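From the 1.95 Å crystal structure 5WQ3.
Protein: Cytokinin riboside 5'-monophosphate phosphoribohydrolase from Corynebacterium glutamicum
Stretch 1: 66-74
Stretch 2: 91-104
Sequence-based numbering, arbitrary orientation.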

# COMPACT_ATOMS: atom_id res chain seq x y z
N GLU C 66 -17.91 31.67 -61.38
CA GLU C 66 -17.06 31.79 -62.54
C GLU C 66 -16.55 30.49 -63.15
O GLU C 66 -15.73 30.50 -64.07
CB GLU C 66 -15.89 32.69 -62.19
CG GLU C 66 -16.40 34.06 -61.71
CD GLU C 66 -15.35 35.13 -61.74
OE1 GLU C 66 -14.15 34.80 -61.96
OE2 GLU C 66 -15.74 36.31 -61.55
N MET C 67 -17.03 29.37 -62.67
CA MET C 67 -16.47 28.06 -63.09
C MET C 67 -16.43 27.93 -64.61
O MET C 67 -17.36 28.30 -65.31
CB MET C 67 -17.28 26.89 -62.53
CG MET C 67 -16.99 26.44 -61.13
SD MET C 67 -15.41 25.56 -60.91
CE MET C 67 -15.59 24.01 -61.75
N PRO C 68 -15.34 27.39 -65.13
CA PRO C 68 -15.32 26.97 -66.51
C PRO C 68 -16.14 25.66 -66.70
O PRO C 68 -16.61 25.08 -65.75
CB PRO C 68 -13.84 26.64 -66.73
CG PRO C 68 -13.39 26.13 -65.38
CD PRO C 68 -14.12 27.01 -64.40
N LYS C 69 -16.26 25.20 -67.93
CA LYS C 69 -16.99 23.96 -68.17
C LYS C 69 -16.42 22.81 -67.30
O LYS C 69 -15.22 22.75 -67.02
CB LYS C 69 -17.03 23.65 -69.66
CG LYS C 69 -15.71 23.11 -70.18
CD LYS C 69 -15.96 22.72 -71.64
CE LYS C 69 -14.66 22.55 -72.37
NZ LYS C 69 -15.01 22.42 -73.79
N ALA C 70 -17.29 21.91 -66.83
CA ALA C 70 -16.98 20.98 -65.77
C ALA C 70 -17.80 19.72 -65.84
O ALA C 70 -18.94 19.76 -66.31
CB ALA C 70 -17.14 21.66 -64.41
N VAL C 71 -17.17 18.61 -65.38
CA VAL C 71 -17.79 17.35 -65.16
C VAL C 71 -17.68 16.99 -63.68
O VAL C 71 -16.62 17.10 -63.12
CB VAL C 71 -17.09 16.27 -65.99
CG1 VAL C 71 -17.76 14.92 -65.78
CG2 VAL C 71 -17.16 16.69 -67.45
N THR C 72 -18.77 16.50 -63.12
CA THR C 72 -18.78 15.93 -61.79
C THR C 72 -18.56 14.43 -61.87
O THR C 72 -19.19 13.75 -62.62
CB THR C 72 -20.09 16.19 -60.99
OG1 THR C 72 -20.34 17.57 -60.88
CG2 THR C 72 -19.98 15.64 -59.60
N VAL C 73 -17.64 13.94 -61.07
CA VAL C 73 -17.39 12.44 -60.98
C VAL C 73 -17.70 11.99 -59.52
O VAL C 73 -17.26 12.61 -58.57
CB VAL C 73 -15.92 12.08 -61.32
CG1 VAL C 73 -15.72 10.56 -61.40
CG2 VAL C 73 -15.54 12.74 -62.62
N PHE C 74 -18.43 10.89 -59.40
CA PHE C 74 -18.88 10.32 -58.14
C PHE C 74 -18.34 8.89 -58.17
O PHE C 74 -18.09 8.34 -59.25
CB PHE C 74 -20.41 10.23 -58.05
CG PHE C 74 -21.08 11.53 -57.97
CD1 PHE C 74 -20.88 12.32 -56.88
CD2 PHE C 74 -21.77 12.05 -59.08
CE1 PHE C 74 -21.43 13.58 -56.80
CE2 PHE C 74 -22.30 13.33 -59.05
CZ PHE C 74 -22.15 14.09 -57.89
N GLU C 91 -7.02 8.17 -64.37
CA GLU C 91 -6.97 8.29 -65.81
C GLU C 91 -8.15 9.11 -66.34
O GLU C 91 -7.99 9.93 -67.23
CB GLU C 91 -6.97 6.90 -66.48
CG GLU C 91 -5.64 6.14 -66.33
CD GLU C 91 -5.55 4.89 -67.20
OE1 GLU C 91 -6.59 4.26 -67.51
OE2 GLU C 91 -4.42 4.54 -67.60
N LEU C 92 -9.34 8.88 -65.78
CA LEU C 92 -10.51 9.68 -66.13
C LEU C 92 -10.29 11.17 -65.83
O LEU C 92 -10.61 12.05 -66.65
CB LEU C 92 -11.71 9.17 -65.37
CG LEU C 92 -12.99 9.94 -65.64
CD1 LEU C 92 -13.37 9.86 -67.09
CD2 LEU C 92 -14.10 9.39 -64.76
N GLY C 93 -9.71 11.45 -64.69
CA GLY C 93 -9.50 12.86 -64.35
C GLY C 93 -8.52 13.48 -65.31
O GLY C 93 -8.70 14.60 -65.80
N GLU C 94 -7.46 12.73 -65.60
CA GLU C 94 -6.45 13.18 -66.57
C GLU C 94 -7.08 13.46 -67.96
O GLU C 94 -6.82 14.51 -68.56
CB GLU C 94 -5.34 12.13 -66.70
CG GLU C 94 -4.12 12.62 -67.48
CD GLU C 94 -4.19 12.31 -68.97
OE1 GLU C 94 -4.18 13.28 -69.79
OE2 GLU C 94 -4.25 11.10 -69.32
N LYS C 95 -7.90 12.55 -68.47
CA LYS C 95 -8.51 12.68 -69.80
C LYS C 95 -9.56 13.76 -69.85
O LYS C 95 -9.75 14.40 -70.86
CB LYS C 95 -9.17 11.35 -70.16
CG LYS C 95 -8.15 10.21 -70.40
CD LYS C 95 -8.82 8.87 -70.55
CE LYS C 95 -7.84 7.69 -70.67
NZ LYS C 95 -6.96 7.88 -71.83
N LEU C 96 -10.31 13.93 -68.75
CA LEU C 96 -11.26 15.04 -68.70
C LEU C 96 -10.54 16.38 -68.83
O LEU C 96 -11.01 17.27 -69.47
CB LEU C 96 -12.12 15.00 -67.42
CG LEU C 96 -13.15 13.89 -67.44
CD1 LEU C 96 -13.76 13.67 -66.06
CD2 LEU C 96 -14.21 14.25 -68.48
N VAL C 97 -9.37 16.50 -68.21
CA VAL C 97 -8.65 17.79 -68.22
C VAL C 97 -8.04 18.03 -69.60
O VAL C 97 -7.99 19.13 -70.02
CB VAL C 97 -7.54 17.80 -67.20
CG1 VAL C 97 -6.49 18.91 -67.51
CG2 VAL C 97 -8.14 18.01 -65.83
N ALA C 98 -7.65 16.96 -70.29
CA ALA C 98 -7.15 17.03 -71.68
C ALA C 98 -8.29 17.42 -72.61
O ALA C 98 -8.05 17.92 -73.69
CB ALA C 98 -6.55 15.69 -72.09
N ALA C 99 -9.54 17.17 -72.22
CA ALA C 99 -10.66 17.66 -72.99
C ALA C 99 -11.12 19.02 -72.53
O ALA C 99 -12.18 19.41 -72.93
CB ALA C 99 -11.84 16.70 -73.02
N ASP C 100 -10.30 19.72 -71.77
CA ASP C 100 -10.57 21.05 -71.24
C ASP C 100 -11.75 21.13 -70.26
O ASP C 100 -12.39 22.18 -70.17
CB ASP C 100 -10.72 22.06 -72.38
CG ASP C 100 -9.54 21.98 -73.36
OD1 ASP C 100 -8.38 21.91 -72.87
OD2 ASP C 100 -9.79 21.90 -74.59
N TYR C 101 -11.99 20.07 -69.50
CA TYR C 101 -13.03 20.13 -68.40
C TYR C 101 -12.38 20.29 -67.04
O TYR C 101 -11.37 19.73 -66.76
CB TYR C 101 -13.93 18.87 -68.40
CG TYR C 101 -14.87 18.85 -69.58
CD1 TYR C 101 -16.07 19.52 -69.53
CD2 TYR C 101 -14.57 18.12 -70.73
CE1 TYR C 101 -16.96 19.49 -70.57
CE2 TYR C 101 -15.41 18.10 -71.79
CZ TYR C 101 -16.59 18.79 -71.73
OH TYR C 101 -17.45 18.74 -72.78
N ALA C 102 -12.96 21.11 -66.20
CA ALA C 102 -12.74 20.99 -64.74
C ALA C 102 -13.37 19.71 -64.23
O ALA C 102 -14.33 19.24 -64.81
CB ALA C 102 -13.36 22.19 -64.00
N VAL C 103 -12.80 19.12 -63.18
CA VAL C 103 -13.27 17.89 -62.62
C VAL C 103 -13.68 18.21 -61.19
O VAL C 103 -12.85 18.72 -60.41
CB VAL C 103 -12.15 16.86 -62.62
CG1 VAL C 103 -12.50 15.64 -61.79
CG2 VAL C 103 -11.82 16.50 -64.07
N VAL C 104 -14.94 17.98 -60.90
CA VAL C 104 -15.58 18.26 -59.63
C VAL C 104 -15.95 16.96 -58.95
O VAL C 104 -16.58 16.07 -59.60
CB VAL C 104 -16.87 19.03 -59.84
CG1 VAL C 104 -17.53 19.45 -58.52
CG2 VAL C 104 -16.60 20.24 -60.70
O HOH W 1 -16.63 20.22 -74.83
O HOH W 2 -12.92 24.01 -68.14

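On one face of a parallel sheet Val 71 and Val 73, both with chi1 in t, meet the helix preceding the second strand: Val 71 CG2 lies 4.0 Å from Leu 96 CD2, Val 73 CG1 3.9 Å from Leu 92 CD2. Strand and helix axes pass at 9.8 Å, nearly antiparallel (169°), a gap that branched aliphatic side chains fill. The other face carries Ala 70, Thr 72, Ala 102 and Val 104. Ala 70 and Ala 102 offer single methyls, CB to CB 3.8 Å; Met 67 reaches in with its terminal CE, 3.7 Å from Ala 102 CB. Val 104 CG2 lies 4.0 Å from both Ala 70 CB and Met 67 CE. Of 663 Å² buried in all, Val 104 contributes 92 and Val 71 83.

Between these faces, backbone NH and CO groups pair in parallel register through hydrogen bonds from Ala 102 N to Lys 69 O (2.9 Å), Val 71 N to Ala 102 O (3.0 Å), Val 104 N to Val 71 O (2.9 Å) and Val 73 N to Val 104 O (2.8 Å), at 158–171°.

At the exposed edge, Lys 69 CE stands 4.2 Å from the Tyr 101 ring centroid, 11° off its normal, and Lys 69 NZ 4.8 Å, 23° off, a cation-pi geometry. Waters satisfy polar groups here: one bridges Lys 69 NZ and Tyr 101 OH, another donates to Lys 69 O and Asp 100 O.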